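Local atomic coordinates of aspartate aminotransferase (Leishmania major, PDB entry 4H51), a protein that probably catalyses the pyridoxal-phosphate-dependent transfer of an amino group between L-aspartate and 2-oxoglutarate. Residues 120-125 with 258-263; 115-120 with 271-276; 192-197 with 225-230. All blocks are in the same frame, centred on the assembly; numbering follows the deposited sequence.

Contact 1: residues 120-125 with 258-263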
ATOM      1  N   GLY B 120       3.670   2.842  -5.713  1.00  9.37           N
ATOM      2  CA  GLY B 120       3.449   1.406  -5.523  1.00  9.49           C
ATOM      3  C   GLY B 120       3.741   0.624  -6.787  1.00  9.48           C
ATOM      4  O   GLY B 120       4.303  -0.487  -6.752  1.00  9.86           O
ATOM      5  N   ALA B 121       3.326   1.167  -7.933  1.00  8.72           N
ATOM      6  CA  ALA B 121       3.576   0.491  -9.206  1.00  8.78           C
ATOM      7  C   ALA B 121       5.058   0.462  -9.584  1.00  8.97           C
ATOM      8  O   ALA B 121       5.533  -0.531 -10.158  1.00  9.37           O
ATOM      9  CB  ALA B 121       2.724   1.168 -10.320  1.00  8.32           C
ATOM     10  N   VAL B 122       5.783   1.543  -9.281  1.00  8.71           N
ATOM     11  CA  VAL B 122       7.228   1.582  -9.581  1.00  8.89           C
ATOM     12  C   VAL B 122       7.914   0.556  -8.686  1.00  9.21           C
ATOM     13  O   VAL B 122       8.695  -0.225  -9.181  1.00  9.00           O
ATOM     14  CB  VAL B 122       7.855   2.968  -9.426  1.00  8.87           C
ATOM     15  CG1 VAL B 122       9.406   2.920  -9.590  1.00  9.27           C
ATOM     16  CG2 VAL B 122       7.233   3.907 -10.455  1.00  8.80           C
ATOM     17  N   SER B 123       7.593   0.546  -7.382  1.00  9.16           N
ATOM     18  CA  SER B 123       8.189  -0.426  -6.482  0.60  9.34           C
ATOM     19  C   SER B 123       7.878  -1.857  -6.889  1.00  9.77           C
ATOM     20  O   SER B 123       8.785  -2.725  -6.958  1.00  9.33           O
ATOM     21  CB  SER B 123       7.698  -0.168  -5.051  0.60  9.47           C
ATOM     22  OG  SER B 123       8.258  -1.092  -4.157  0.60  9.66           O
ATOM     23  N   LEU B 124       6.582  -2.132  -7.123  1.00  9.70           N
ATOM     24  CA  LEU B 124       6.166  -3.470  -7.533  1.00 10.22           C
ATOM     25  C   LEU B 124       6.831  -3.915  -8.862  1.00 10.17           C
ATOM     26  O   LEU B 124       7.243  -5.077  -9.001  1.00 10.23           O
ATOM     27  CB  LEU B 124       4.639  -3.588  -7.657  1.00 10.06           C
ATOM     28  CG  LEU B 124       4.081  -4.961  -8.034  1.00 10.43           C
ATOM     29  CD1 LEU B 124       4.432  -6.018  -7.004  1.00 11.16           C
ATOM     30  CD2 LEU B 124       2.544  -4.952  -8.106  1.00 10.13           C
ATOM     31  N   GLY B 125       6.855  -3.024  -9.834  1.00 10.35           N
ATOM     32  CA  GLY B 125       7.487  -3.288 -11.124  1.00 10.82           C
ATOM     33  C   GLY B 125       8.973  -3.555 -10.948  1.00 11.09           C
ATOM     34  O   GLY B 125       9.513  -4.474 -11.545  1.00 12.64           O
ATOM     35  N   LEU B 258       6.551  -2.271 -19.703  1.00 10.81           N
ATOM     36  CA  LEU B 258       6.105  -2.285 -18.350  1.00 10.16           C
ATOM     37  C   LEU B 258       5.782  -0.814 -18.017  1.00  9.87           C
ATOM     38  O   LEU B 258       6.575   0.095 -18.344  1.00  9.95           O
ATOM     39  CB  LEU B 258       7.191  -2.795 -17.421  1.00 10.03           C
ATOM     40  CG  LEU B 258       6.843  -3.101 -15.949  1.00  9.78           C
ATOM     41  CD1 LEU B 258       5.824  -4.213 -15.875  1.00  9.65           C
ATOM     42  CD2 LEU B 258       8.091  -3.464 -15.108  1.00  9.74           C
ATOM     43  N   LEU B 259       4.631  -0.593 -17.403  1.00  9.74           N
ATOM     44  CA  LEU B 259       4.137   0.779 -17.137  1.00  9.81           C
ATOM     45  C   LEU B 259       3.499   0.920 -15.741  1.00  9.49           C
ATOM     46  O   LEU B 259       2.652   0.117 -15.338  1.00  9.17           O
ATOM     47  CB  LEU B 259       3.194   1.269 -18.266  1.00 10.61           C
ATOM     48  CG  LEU B 259       2.822   2.773 -18.304  1.00 10.47           C
ATOM     49  CD1 LEU B 259       2.728   3.319 -19.732  1.00 11.60           C
ATOM     50  CD2 LEU B 259       1.523   2.931 -17.542  1.00 10.90           C
ATOM     51  N   ALA B 260       3.948   1.977 -15.030  1.00  9.58           N
ATOM     52  CA  ALA B 260       3.482   2.409 -13.710  1.00  9.18           C
ATOM     53  C   ALA B 260       2.602   3.628 -13.874  1.00  9.63           C
ATOM     54  O   ALA B 260       3.064   4.685 -14.333  1.00 10.01           O
ATOM     55  CB  ALA B 260       4.669   2.778 -12.814  1.00  8.57           C
ATOM     56  N   GLN B 261       1.339   3.507 -13.519  1.00  9.39           N
ATOM     57  CA  GLN B 261       0.356   4.564 -13.738  1.00 10.13           C
ATOM     58  C   GLN B 261      -0.164   5.115 -12.422  1.00  9.67           C
ATOM     59  O   GLN B 261      -0.452   4.351 -11.495  1.00  8.92           O
ATOM     60  CB  GLN B 261      -0.783   3.952 -14.542  1.00 11.62           C
ATOM     61  CG  GLN B 261      -1.976   4.808 -14.801  1.00 12.86           C
ATOM     62  CD  GLN B 261      -3.037   4.043 -15.561  1.00 14.89           C
ATOM     63  OE1 GLN B 261      -3.515   3.004 -15.077  1.00 15.16           O
ATOM     64  NE2 GLN B 261      -3.467   4.588 -16.722  1.00 14.92           N
ATOM     65  N   SER B 262      -0.343   6.440 -12.373  1.00  9.38           N
ATOM     66  CA  SER B 262      -0.898   7.112 -11.215  1.00  9.25           C
ATOM     67  C   SER B 262      -2.162   7.883 -11.564  1.00  9.39           C
ATOM     68  O   SER B 262      -2.241   8.443 -12.630  1.00  9.27           O
ATOM     69  CB  SER B 262       0.074   8.150 -10.698  1.00  9.20           C
ATOM     70  OG  SER B 262      -0.477   8.830  -9.570  1.00  9.28           O
ATOM     71  N   PHE B 263      -3.122   7.913 -10.653  1.00  9.26           N
ATOM     72  CA  PHE B 263      -4.236   8.834 -10.768  1.00  9.54           C
ATOM     73  C   PHE B 263      -4.197   9.963  -9.719  1.00  9.66           C
ATOM     74  O   PHE B 263      -5.196  10.694  -9.553  1.00  9.96           O
ATOM     75  CB  PHE B 263      -5.567   8.066 -10.664  1.00  9.71           C
ATOM     76  CG  PHE B 263      -5.856   7.235 -11.875  1.00 10.35           C
ATOM     77  CD1 PHE B 263      -6.551   7.779 -12.958  1.00 10.85           C
ATOM     78  CD2 PHE B 263      -5.333   5.936 -11.992  1.00 10.34           C
ATOM     79  CE1 PHE B 263      -6.766   7.027 -14.110  1.00 10.86           C
ATOM     80  CE2 PHE B 263      -5.521   5.182 -13.152  1.00 10.30           C
ATOM     81  CZ  PHE B 263      -6.255   5.712 -14.208  1.00 10.74           C
TER
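Ala-121, whose methyl rests on Ala-260 of strand 258-262, holds the backbone N-H of Gly-125 on its carbonyl O at 2.8 Å. Both helix residues lie on the side of the helix that meets the strand. This is a helix-on-sheet contact in the large domain of a class I aminotransferase, which has the fold type I architecture of pyridoxal-phosphate enzymes. Helix and strand run nearly antiparallel, at 157°, and their axes come within 7.3 Å. The small residues Ala-121, Gly-125 and Ala-260 are consistent with this close approach. The methyl groups of Ala-121 and Ala-260 meet tip to tip, with CB to CB at 3.5 Å. Val-122 closes in beside them, and its CG2 touches Ala-260 CB at 3.7 Å. Val-122 CG1 is anti to the backbone N (chi1 173°), which leaves CG2 as the branch that reaches the alanine. The Ala-260 methyl is therefore met by two groups from consecutive helix residues. The side chains that meet across are apolar.

On its other side the strand is backed by helix 90-101, where Leu-259 and Gln-261 touch Ile-100. The Gln-261 amide is held by Thr-276 OG1 and by the carbonyl of Ala-96. Further along the strand, Ser-262 OG bonds to the phosphate of the modified lysine at position 265.

At the other end Gly-125 presents bare backbone to Leu-258. The leucine CG, anti to its backbone N (chi1 -170°), sends CD2 to the glycine. This methyl rests 4.0 Å from both CA and O of Gly-125.

Contact 2: residues 115-120 with 271-276; sequences TLSGTG and SERAGT
The guanidinium of Arg-273 has Ser-117 CB over one face, 3.3 Å above its plane and offset toward the rim. At its edge, close to the plane, Thr-119 OG1 lies 4.0 Å from Arg-273 NH2. The arginine chain is bent at chi2 (-58°) and chi3 (-60°), which folds the flat group back over the serine. Its nitrogens are well engaged: NH1 bonds to the phosphate of the modified lysine at 265 and to Tyr-270 O. NE and NH2 bond to the carbonyls of Cys-304 and Tyr-302 of the second subunit.

Next to this group the backbones pair as antiparallel strands at one edge of the mixed sheet. Thr-115 N donates to Gly-275 O at 2.9 Å, and the return bond from Gly-275 N to Thr-115 O is weak. Leu-116 then forms an inverse gamma turn, and the chain enters helix 117-129. This is the phosphate-binding cup of fold type I enzymes. Here Gly-118 N and the hydroxyls of Ser-117 and Thr-119 bond to the phosphate of the pyridoxal-lysine, beside the N-terminal end of the helix. Ser-117 OG also bonds to Ser-264 OG, and Thr-119 OG1 to Thr-303 OG1 of the second subunit. The helix end would be expected to favour the negative charge.

The turn is tied from within. Thr-115 OG1 donates to Ser-117 O at 2.8 Å, from above the carbonyl plane. Gly-275 has no CB to collide with Ser-117 C and Thr-115 OG1, which allows its CA to come within 3.6 Å of Ser-117 CA.

Two waters fill in between the segments. One sits between the carbonyls of Thr-115 and Arg-273. The other accepts from Ala-274 N at 2.7 Å and donates to Ser-117 OG at 3.1 Å.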
ATOM      1  N   THR B 115      -2.318  -1.107  -7.970  1.00  9.46           N
ATOM      2  CA  THR B 115      -1.181  -0.844  -7.100  1.00  9.53           C
ATOM      3  C   THR B 115      -1.468   0.314  -6.156  1.00  9.73           C
ATOM      4  O   THR B 115      -2.442   1.032  -6.323  1.00  9.80           O
ATOM      5  CB  THR B 115       0.060  -0.458  -7.934  1.00  9.29           C
ATOM      6  OG1 THR B 115      -0.260   0.735  -8.713  1.00  9.31           O
ATOM      7  CG2 THR B 115       0.487  -1.639  -8.861  1.00  9.48           C
ATOM      8  N   LEU B 116      -0.571   0.519  -5.183  1.00 10.30           N
ATOM      9  CA  LEU B 116      -0.652   1.691  -4.315  0.60 10.37           C
ATOM     10  C   LEU B 116      -0.150   2.929  -5.070  1.00 10.26           C
ATOM     11  O   LEU B 116       0.940   3.437  -4.827  1.00 10.69           O
ATOM     12  CB  LEU B 116       0.112   1.468  -3.005  0.60 10.40           C
ATOM     13  CG  LEU B 116      -0.714   0.851  -1.862  0.60 10.90           C
ATOM     14  CD1 LEU B 116      -1.762   1.848  -1.373  0.60 10.43           C
ATOM     15  CD2 LEU B 116      -1.362  -0.498  -2.223  0.60 10.69           C
ATOM     16  N   SER B 117      -0.971   3.409  -5.992  1.00 10.27           N
ATOM     17  CA  SER B 117      -0.663   4.555  -6.818  1.00 10.39           C
ATOM     18  C   SER B 117       0.580   4.292  -7.682  1.00 10.72           C
ATOM     19  O   SER B 117       1.003   3.124  -7.847  1.00 10.80           O
ATOM     20  CB  SER B 117      -0.541   5.818  -5.950  1.00 11.11           C
ATOM     21  OG  SER B 117      -1.243   6.879  -6.595  1.00 11.49           O
ATOM     22  N   GLY B 118       1.182   5.350  -8.189  1.00 10.31           N
ATOM     23  CA  GLY B 118       2.341   5.222  -9.059  1.00 10.57           C
ATOM     24  C   GLY B 118       3.577   4.794  -8.325  1.00 10.12           C
ATOM     25  O   GLY B 118       4.396   4.080  -8.864  1.00 10.97           O
ATOM     26  N   THR B 119       3.748   5.248  -7.089  1.00  9.95           N
ATOM     27  CA  THR B 119       4.911   4.844  -6.325  1.00  9.62           C
ATOM     28  C   THR B 119       4.828   3.334  -6.143  1.00  9.60           C
ATOM     29  O   THR B 119       5.798   2.638  -6.375  1.00  9.30           O
ATOM     30  CB  THR B 119       5.023   5.511  -4.934  1.00  9.94           C
ATOM     31  OG1 THR B 119       4.980   6.952  -5.025  1.00  9.75           O
ATOM     32  CG2 THR B 119       6.297   5.027  -4.203  1.00  9.59           C
ATOM     33  N   GLY B 120       3.670   2.842  -5.713  1.00  9.37           N
ATOM     34  CA  GLY B 120       3.449   1.406  -5.523  1.00  9.49           C
ATOM     35  C   GLY B 120       3.741   0.624  -6.787  1.00  9.48           C
ATOM     36  O   GLY B 120       4.303  -0.487  -6.752  1.00  9.86           O
ATOM     37  N   SER B 271      -4.476  11.354  -2.005  1.00  9.73           N
ATOM     38  CA  SER B 271      -4.589  10.644  -0.740  1.00 10.24           C
ATOM     39  C   SER B 271      -5.178   9.247  -0.847  1.00 10.29           C
ATOM     40  O   SER B 271      -5.151   8.523   0.123  1.00 10.50           O
ATOM     41  CB  SER B 271      -5.419  11.438   0.266  1.00 10.49           C
ATOM     42  OG  SER B 271      -6.730  11.559  -0.240  1.00 10.23           O
ATOM     43  N   GLU B 272      -5.744   8.866  -1.974  1.00 10.74           N
ATOM     44  CA  GLU B 272      -6.402   7.557  -2.071  1.00 11.69           C
ATOM     45  C   GLU B 272      -5.566   6.465  -2.775  1.00 11.44           C
ATOM     46  O   GLU B 272      -5.938   5.278  -2.757  1.00 11.97           O
ATOM     47  CB  GLU B 272      -7.757   7.703  -2.739  1.00 13.40           C
ATOM     48  CG  GLU B 272      -8.702   8.657  -1.986  1.00 15.53           C
ATOM     49  CD  GLU B 272      -8.722   8.446  -0.469  1.00 17.43           C
ATOM     50  OE1 GLU B 272      -8.831   7.280   0.051  1.00 20.90           O
ATOM     51  OE2 GLU B 272      -8.604   9.461   0.249  1.00 19.35           O
ATOM     52  N   ARG B 273      -4.445   6.860  -3.360  1.00 11.02           N
ATOM     53  CA  ARG B 273      -3.413   5.942  -3.790  1.00 10.66           C
ATOM     54  C   ARG B 273      -3.911   4.941  -4.836  1.00 11.11           C
ATOM     55  O   ARG B 273      -3.807   3.725  -4.648  1.00 12.10           O
ATOM     56  CB  ARG B 273      -2.804   5.187  -2.605  1.00 10.81           C
ATOM     57  CG  ARG B 273      -2.653   5.973  -1.287  1.00 10.52           C
ATOM     58  CD  ARG B 273      -1.831   7.229  -1.384  1.00 10.27           C
ATOM     59  NE  ARG B 273      -0.443   6.969  -1.817  1.00 10.12           N
ATOM     60  CZ  ARG B 273       0.170   7.502  -2.861  1.00  9.59           C
ATOM     61  NH1 ARG B 273      -0.470   8.380  -3.649  1.00  9.92           N
ATOM     62  NH2 ARG B 273       1.417   7.127  -3.149  1.00  9.45           N
ATOM     63  N   ALA B 274      -4.395   5.459  -5.956  1.00 11.14           N
ATOM     64  CA  ALA B 274      -4.970   4.613  -7.029  1.00 10.75           C
ATOM     65  C   ALA B 274      -4.003   4.589  -8.204  1.00 10.72           C
ATOM     66  O   ALA B 274      -3.707   5.634  -8.810  1.00 10.57           O
ATOM     67  CB  ALA B 274      -6.330   5.141  -7.477  1.00 10.95           C
ATOM     68  N   GLY B 275      -3.537   3.396  -8.542  1.00 10.07           N
ATOM     69  CA  GLY B 275      -2.562   3.218  -9.628  1.00  9.86           C
ATOM     70  C   GLY B 275      -2.682   1.839 -10.242  1.00  9.52           C
ATOM     71  O   GLY B 275      -3.394   0.975  -9.720  1.00  8.79           O
ATOM     72  N   THR B 276      -1.952   1.619 -11.336  1.00  9.23           N
ATOM     73  CA  THR B 276      -1.784   0.289 -11.864  1.00  9.22           C
ATOM     74  C   THR B 276      -0.355   0.010 -12.301  1.00  9.16           C
ATOM     75  O   THR B 276       0.430   0.916 -12.625  1.00  8.73           O
ATOM     76  CB  THR B 276      -2.682  -0.004 -13.103  1.00  9.67           C
ATOM     77  OG1 THR B 276      -2.238   0.748 -14.247  1.00  9.79           O
ATOM     78  CG2 THR B 276      -4.191   0.311 -12.827  1.00  9.97           C
TER
HETATM   79  O   HOH W   1      -4.771   1.064  -4.722  1.00  9.41           O
HETATM   80  O   HOH W   2      -4.057   8.078  -6.412  1.00 12.18           O

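Contact 3: residues 192-197 with 225-230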
ATOM      1  N   VAL B 192      17.695  -2.345 -18.053  1.00 11.84           N
ATOM      2  CA  VAL B 192      16.394  -1.771 -17.753  1.00 11.04           C
ATOM      3  C   VAL B 192      16.452  -0.248 -17.787  1.00 10.72           C
ATOM      4  O   VAL B 192      17.367   0.329 -17.189  1.00 11.06           O
ATOM      5  CB  VAL B 192      15.905  -2.207 -16.384  1.00 10.56           C
ATOM      6  CG1 VAL B 192      14.475  -1.671 -16.170  1.00  9.92           C
ATOM      7  CG2 VAL B 192      15.900  -3.723 -16.274  1.00 10.53           C
ATOM      8  N   PHE B 193      15.518   0.400 -18.489  1.00 10.26           N
ATOM      9  CA  PHE B 193      15.450   1.858 -18.534  1.00 10.10           C
ATOM     10  C   PHE B 193      14.117   2.327 -18.004  1.00 10.13           C
ATOM     11  O   PHE B 193      13.063   1.964 -18.562  1.00 10.08           O
ATOM     12  CB  PHE B 193      15.622   2.382 -19.943  1.00 10.37           C
ATOM     13  CG  PHE B 193      17.042   2.402 -20.394  1.00 10.44           C
ATOM     14  CD1 PHE B 193      17.692   1.213 -20.720  1.00 10.62           C
ATOM     15  CD2 PHE B 193      17.760   3.573 -20.393  1.00 10.35           C
ATOM     16  CE1 PHE B 193      19.015   1.226 -21.103  1.00 11.04           C
ATOM     17  CE2 PHE B 193      19.076   3.578 -20.765  1.00 10.80           C
ATOM     18  CZ  PHE B 193      19.717   2.385 -21.094  1.00 11.16           C
ATOM     19  N   ILE B 194      14.169   3.155 -16.958  1.00  9.93           N
ATOM     20  CA  ILE B 194      12.977   3.875 -16.467  1.00  9.54           C
ATOM     21  C   ILE B 194      12.873   5.201 -17.217  1.00  9.20           C
ATOM     22  O   ILE B 194      13.711   6.077 -17.063  1.00  9.32           O
ATOM     23  CB  ILE B 194      13.016   4.047 -14.958  1.00  9.28           C
ATOM     24  CG1 ILE B 194      13.041   2.671 -14.280  1.00  9.87           C
ATOM     25  CG2 ILE B 194      11.833   4.899 -14.466  1.00  9.50           C
ATOM     26  CD1 ILE B 194      12.984   2.717 -12.763  1.00 10.05           C
ATOM     27  N   LEU B 195      11.809   5.308 -18.020  1.00  9.09           N
ATOM     28  CA  LEU B 195      11.452   6.473 -18.823  1.00  8.82           C
ATOM     29  C   LEU B 195      10.197   7.172 -18.335  1.00  8.70           C
ATOM     30  O   LEU B 195       9.214   6.541 -18.043  1.00  8.36           O
ATOM     31  CB  LEU B 195      11.237   6.026 -20.245  1.00  9.03           C
ATOM     32  CG  LEU B 195      12.411   5.233 -20.876  1.00  9.36           C
ATOM     33  CD1 LEU B 195      11.965   4.826 -22.258  1.00  9.46           C
ATOM     34  CD2 LEU B 195      13.721   6.086 -20.919  1.00  9.60           C
ATOM     35  N   HIS B 196      10.224   8.508 -18.270  1.00  9.08           N
ATOM     36  CA  HIS B 196       9.037   9.268 -17.956  1.00  9.21           C
ATOM     37  C   HIS B 196       8.219   9.366 -19.196  1.00  9.79           C
ATOM     38  O   HIS B 196       8.698   9.914 -20.218  1.00  9.75           O
ATOM     39  CB  HIS B 196       9.398  10.683 -17.496  1.00  9.26           C
ATOM     40  CG  HIS B 196      10.270  10.738 -16.252  1.00  9.19           C
ATOM     41  ND1 HIS B 196       9.883  11.377 -15.119  1.00  9.38           N
ATOM     42  CD2 HIS B 196      11.507  10.201 -15.985  1.00  9.45           C
ATOM     43  CE1 HIS B 196      10.873  11.282 -14.200  1.00  9.60           C
ATOM     44  NE2 HIS B 196      11.854  10.552 -14.716  1.00  9.12           N
ATOM     45  N   GLN B 197       6.971   8.884 -19.094  1.00 10.12           N
ATOM     46  CA  GLN B 197       6.075   8.758 -20.227  1.00 10.97           C
ATOM     47  C   GLN B 197       5.715  10.126 -20.831  1.00 11.37           C
ATOM     48  O   GLN B 197       5.688  10.274 -22.055  1.00 12.09           O
ATOM     49  CB  GLN B 197       4.829   7.953 -19.810  1.00 11.03           C
ATOM     50  CG  GLN B 197       4.150   7.213 -20.939  1.00 11.92           C
ATOM     51  CD  GLN B 197       3.291   8.094 -21.836  1.00 12.49           C
ATOM     52  OE1 GLN B 197       3.191   7.861 -23.034  1.00 12.98           O
ATOM     53  NE2 GLN B 197       2.618   9.032 -21.250  1.00 12.22           N
ATOM     54  N   GLN B 225      14.844  -3.597 -21.591  1.00 12.44           N
ATOM     55  CA  GLN B 225      13.507  -3.510 -20.987  1.00 11.47           C
ATOM     56  C   GLN B 225      13.137  -2.062 -20.768  1.00 10.88           C
ATOM     57  O   GLN B 225      13.872  -1.293 -20.081  1.00 10.08           O
ATOM     58  CB  GLN B 225      13.457  -4.225 -19.645  1.00 11.90           C
ATOM     59  CG  GLN B 225      12.111  -4.123 -18.918  1.00 11.41           C
ATOM     60  CD  GLN B 225      11.006  -4.908 -19.594  1.00 11.90           C
ATOM     61  OE1 GLN B 225      11.186  -6.094 -19.949  1.00 13.18           O
ATOM     62  NE2 GLN B 225       9.852  -4.252 -19.823  1.00 11.89           N
ATOM     63  N   VAL B 226      11.977  -1.694 -21.288  1.00 10.27           N
ATOM     64  CA  VAL B 226      11.407  -0.348 -21.004  1.00  9.99           C
ATOM     65  C   VAL B 226      10.417  -0.408 -19.840  1.00  9.61           C
ATOM     66  O   VAL B 226       9.459  -1.192 -19.853  1.00  9.91           O
ATOM     67  CB  VAL B 226      10.730   0.251 -22.261  1.00  9.68           C
ATOM     68  CG1 VAL B 226      10.000   1.537 -21.948  1.00  9.42           C
ATOM     69  CG2 VAL B 226      11.751   0.491 -23.396  1.00 10.02           C
ATOM     70  N   PHE B 227      10.601   0.483 -18.879  1.00  9.86           N
ATOM     71  CA  PHE B 227       9.675   0.698 -17.754  1.00  9.72           C
ATOM     72  C   PHE B 227       9.243   2.167 -17.750  1.00  9.69           C
ATOM     73  O   PHE B 227       9.986   3.039 -17.352  1.00  9.60           O
ATOM     74  CB  PHE B 227      10.368   0.321 -16.440  1.00  9.94           C
ATOM     75  CG  PHE B 227       9.482   0.234 -15.229  1.00  9.89           C
ATOM     76  CD1 PHE B 227       8.131   0.365 -15.296  1.00  9.94           C
ATOM     77  CD2 PHE B 227      10.063  -0.040 -13.988  1.00 10.39           C
ATOM     78  CE1 PHE B 227       7.319   0.246 -14.177  1.00 10.17           C
ATOM     79  CE2 PHE B 227       9.284  -0.173 -12.860  1.00 10.15           C
ATOM     80  CZ  PHE B 227       7.897  -0.033 -12.943  1.00 10.17           C
ATOM     81  N   PHE B 228       8.031   2.436 -18.208  1.00  9.51           N
ATOM     82  CA  PHE B 228       7.467   3.780 -18.215  1.00  9.51           C
ATOM     83  C   PHE B 228       6.902   4.130 -16.854  1.00  9.68           C
ATOM     84  O   PHE B 228       6.181   3.345 -16.234  1.00  9.81           O
ATOM     85  CB  PHE B 228       6.361   3.931 -19.275  1.00  9.60           C
ATOM     86  CG  PHE B 228       6.858   4.216 -20.665  1.00  9.64           C
ATOM     87  CD1 PHE B 228       7.512   5.418 -20.946  1.00  9.73           C
ATOM     88  CD2 PHE B 228       6.609   3.337 -21.719  1.00  9.90           C
ATOM     89  CE1 PHE B 228       7.931   5.694 -22.242  1.00  9.81           C
ATOM     90  CE2 PHE B 228       7.035   3.598 -22.986  1.00 10.39           C
ATOM     91  CZ  PHE B 228       7.737   4.787 -23.244  1.00 10.36           C
ATOM     92  N   ASP B 229       7.234   5.322 -16.386  1.00  9.93           N
ATOM     93  CA  ASP B 229       6.628   5.898 -15.206  1.00 10.13           C
ATOM     94  C   ASP B 229       5.663   6.938 -15.769  1.00 10.43           C
ATOM     95  O   ASP B 229       6.103   7.924 -16.399  1.00 11.06           O
ATOM     96  CB  ASP B 229       7.690   6.560 -14.321  1.00 10.35           C
ATOM     97  CG  ASP B 229       7.143   7.053 -12.990  1.00 10.93           C
ATOM     98  OD1 ASP B 229       5.900   7.244 -12.909  1.00 12.95           O
ATOM     99  OD2 ASP B 229       7.944   7.271 -12.037  1.00  9.95           O
ATOM    100  N   SER B 230       4.365   6.688 -15.629  1.00 10.33           N
ATOM    101  CA  SER B 230       3.323   7.537 -16.194  1.00 10.80           C
ATOM    102  C   SER B 230       2.457   8.172 -15.106  1.00 11.01           C
ATOM    103  O   SER B 230       1.386   7.677 -14.766  1.00 11.12           O
ATOM    104  CB  SER B 230       2.484   6.699 -17.185  1.00 11.19           C
ATOM    105  OG  SER B 230       1.481   7.487 -17.753  1.00 12.34           O
TER
HETATM  106  O   HOH W   3       1.858   9.717 -18.700  1.00 20.26           O
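Leu-195, Gln-197 and Phe-228 form the tightly packed part of this pair of parallel strands. Leu-195 CB touches Phe-228 CD1 at 3.8 Å. The Leu-195 CD1 methyl reaches across at about a right angle to Val-226 CG1, also 3.8 Å away. Val-226 CG1 in turn lies over a face of the Phe-228 ring, toward its rim. Gln-197 adds an off-centre CH-pi contact: its CG is 4.3 Å from the ring centroid and 29° off the normal. Gln-197 CG is anti to the backbone N (chi1 -153°), and this carries the chain across to the ring.

The sheet face bearing Val-192, Ile-194 and Phe-227 is looser. Ile-194 and Phe-227 lie side by side, with CG1 to CD2 at 4.0 Å. Val-192 CG2 and Gln-225 CB are 4.2 Å apart.

At the C-terminal ends of the segments a water bridges the two strands. It accepts from Gln-197 NE2 at 2.7 Å and also meets Ser-230 OG. The same NE2 bonds to Asp-243 O, and Gln-197 OE1 to Ala-247 N.

Five backbone bonds join the strands along their length. Phe-193 N gives the shortest, 2.8 Å to Gln-225 O, and comes almost in line with the C=O bond (179°). Gln-197 N closes the ladder with Asp-229 O at 3.0 Å.

The two strands belong to a beta-alpha-beta crossover through helix 209-221, in the mixed sheet of the large domain. Strand 140-144 flanks 192-196, and strand 258-262 flanks 225-230. Helix 245-252 packs on the face of Leu-195 and Phe-228 through Phe-250 and Ala-246, and helix 117-129 on the opposite face, with Leu-129 against Val-192 and Phe-227 and Val-122 against Asp-229.

All three contacts are buried and belong to one mixed sheet. Contacts 1 and 2 share helix 117-129, and their centres are about 8 Å apart. Strands 258-262 and 274-280 are neighbours there, joined by bonds such as Phe-263 N to Ala-274 O. Contact 1 also meets contact 3, since Ala-260 O takes the N-H of Ser-230. Contacts 2 and 3 do not touch; their centres are about 17 Å apart. The chemistry follows position. Contact 2, at the sheet edge beside the cofactor phosphate and the second subunit, is polar, with two bridging waters. Contact 1 is methyl packing. Contact 3 combines a regular strand ladder with aromatic and aliphatic side chains.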